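Local coordinates for protein acetylxylan esterase (Geobacillus stearothermophilus, PDB 5BN1) that removes acetyl side groups from the xylose units of xylan and xylo-oligosaccharides, working as a ring-shaped homo-octamer of the GDSL (SGNH) serine esterase family, at residues E25-F30 with G53-N58. The protein carries 1 engineered substitution. Numbering follows the deposited sequence. Where two conformers were deposited one is given.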
loop_
_atom_site.group_PDB
_atom_site.type_symbol
_atom_site.label_atom_id
_atom_site.label_comp_id
_atom_site.label_asym_id
_atom_site.label_seq_id
_atom_site.Cartn_x
_atom_site.Cartn_y
_atom_site.Cartn_z
ATOM N N GLU A 25 20.973 -11.989 5.885
ATOM C CA GLU A 25 21.507 -12.856 6.946
ATOM C C GLU A 25 20.970 -14.297 6.806
ATOM O O GLU A 25 21.681 -15.304 7.128
ATOM C CB GLU A 25 21.142 -12.295 8.343
ATOM C CG GLU A 25 21.197 -10.755 8.457
ATOM C CD GLU A 25 19.956 -9.957 7.898
ATOM O OE1 GLU A 25 18.869 -10.527 7.462
ATOM O OE2 GLU A 25 20.084 -8.689 7.877
ATOM N N GLY A 26 19.682 -14.457 6.408
ATOM C CA GLY A 26 19.165 -15.843 6.299
ATOM C C GLY A 26 19.192 -16.755 7.547
ATOM O O GLY A 26 19.189 -17.966 7.527
ATOM N N GLU A 27 19.058 -16.092 8.754
ATOM C CA GLU A 27 19.169 -16.808 9.999
ATOM C C GLU A 27 18.539 -15.910 11.111
ATOM O O GLU A 27 18.403 -14.680 10.923
ATOM C CB GLU A 27 20.692 -17.054 10.307
ATOM C CG GLU A 27 21.056 -18.063 11.387
ATOM C CD GLU A 27 22.549 -18.103 11.743
ATOM O OE1 GLU A 27 23.295 -17.129 11.438
ATOM O OE2 GLU A 27 22.953 -19.106 12.353
ATOM N N GLY A 28 18.231 -16.535 12.223
ATOM C CA GLY A 28 17.864 -15.808 13.438
ATOM C C GLY A 28 16.359 -15.990 13.704
ATOM O O GLY A 28 15.778 -15.382 14.580
ATOM N N SER A 29 15.718 -16.842 12.926
ATOM C CA SER A 29 14.295 -17.131 13.129
ATOM C C SER A 29 13.918 -17.978 11.939
ATOM O O SER A 29 14.613 -17.980 10.908
ATOM C CB SER A 29 13.411 -15.847 13.202
ATOM O OG SER A 29 13.468 -15.152 12.035
ATOM N N PHE A 30 12.817 -18.705 12.032
ATOM C CA PHE A 30 12.404 -19.473 10.838
ATOM C C PHE A 30 11.798 -18.530 9.846
ATOM O O PHE A 30 11.868 -18.777 8.611
ATOM C CB PHE A 30 11.200 -20.391 11.261
ATOM C CG PHE A 30 11.594 -21.732 11.817
ATOM C CD1 PHE A 30 11.961 -22.679 10.908
ATOM C CD2 PHE A 30 11.592 -22.068 13.236
ATOM C CE1 PHE A 30 12.286 -23.968 11.249
ATOM C CE2 PHE A 30 11.851 -23.445 13.639
ATOM C CZ PHE A 30 12.274 -24.340 12.656
ATOM N N GLY A 53 21.689 -29.303 18.705
ATOM C CA GLY A 53 21.751 -27.890 18.704
ATOM C C GLY A 53 22.460 -27.333 17.499
ATOM O O GLY A 53 23.456 -26.653 17.600
ATOM N N ILE A 54 21.828 -27.528 16.362
ATOM C CA ILE A 54 22.420 -27.036 15.114
ATOM C C ILE A 54 22.009 -25.625 14.836
ATOM O O ILE A 54 20.868 -25.225 15.208
ATOM C CB ILE A 54 22.096 -27.923 13.921
ATOM C CG1 ILE A 54 20.636 -28.079 13.755
ATOM C CG2 ILE A 54 22.728 -29.277 14.088
ATOM C CD1 ILE A 54 20.364 -28.560 12.351
ATOM N N ARG A 55 22.925 -24.860 14.254
ATOM C CA ARG A 55 22.588 -23.539 13.831
ATOM C C ARG A 55 22.530 -23.590 12.298
ATOM O O ARG A 55 23.292 -24.178 11.671
ATOM C CB ARG A 55 23.584 -22.485 14.243
ATOM C CG ARG A 55 24.250 -22.664 15.591
ATOM C CD ARG A 55 25.350 -21.592 15.544
ATOM N NE ARG A 55 24.841 -20.573 14.577
ATOM C CZ ARG A 55 25.498 -19.499 14.160
ATOM N NH1 ARG A 55 26.742 -19.283 14.557
ATOM N NH2 ARG A 55 24.937 -18.683 13.308
ATOM N N VAL A 56 21.439 -23.066 11.770
ATOM C CA VAL A 56 21.121 -23.142 10.327
ATOM C C VAL A 56 20.982 -21.797 9.723
ATOM O O VAL A 56 20.377 -20.865 10.272
ATOM C CB VAL A 56 19.893 -24.038 10.085
ATOM C CG1 VAL A 56 19.561 -24.131 8.581
ATOM C CG2 VAL A 56 20.062 -25.393 10.664
ATOM N N VAL A 57 21.600 -21.612 8.519
ATOM C CA VAL A 57 21.600 -20.401 7.751
ATOM C C VAL A 57 21.088 -20.751 6.302
ATOM O O VAL A 57 21.458 -21.786 5.778
ATOM C CB VAL A 57 23.034 -19.805 7.621
ATOM C CG1 VAL A 57 22.983 -18.467 6.967
ATOM C CG2 VAL A 57 23.710 -19.700 8.988
ATOM N N ASN A 58 20.206 -19.898 5.770
ATOM C CA ASN A 58 19.700 -20.054 4.429
ATOM C C ASN A 58 20.175 -18.976 3.558
ATOM O O ASN A 58 19.883 -17.782 3.672
ATOM C CB ASN A 58 18.155 -20.060 4.473
ATOM C CG ASN A 58 17.555 -20.406 3.111
ATOM O OD1 ASN A 58 18.214 -20.343 2.074
ATOM N ND2 ASN A 58 16.238 -20.683 3.103
HETATM O O HOH W 1 20.632 -20.867 13.391
#
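Glu-27 and Arg-55 form a salt bridge beside the edge strand 55-58 of the parallel sheet, the carboxylate meeting the rim of the guanidinium, the two planes nearly coplanar in the conformers given. OE2 faces the NE and NH2 side, with a weak bond from Arg-55 NE at 3.3 Å; both side chains have alternate conformers, and the still closer approach of NH2 is doubtful. With CG anti to its backbone N (chi1 -166°) and the chain extended beyond, Glu-27 runs alongside the outer edge of the strand, its CG 3.1 Å from Val-56 O and its CD 3.4 Å from Val-57 CG2. The other methyl, Val-57 CG1, lies 3.4 Å from Glu-25 O. An alanine in place of Val-57 would probably leave a gap beside the Glu-27 carboxylate and the carboxylate less firmly held. A water donates to Glu-27 OE2 and accepts from Val-56 N at 2.8 Å, linking carboxylate and strand.

One residue back along the loop, Gly-26 O accepts from Asn-58 N at 2.8 Å, nearly straight at 169°. Gly-26 CA also rests 3.3 Å from Asn-58 O, where a CB would clash. Asn-58 OD1 accepts from Gly-60 N, while ND2 donates to Thr-17 O and Leu-33 O, tying this strand end to helix 15-18 and neighbouring loops, near Ser-15, the probable nucleophile. Glu-105 of a neighbouring subunit pairs with Arg-55 NH1, so the guanidinium's charge is probably shared between two carboxylates, one within the chain and one across the octamer interface.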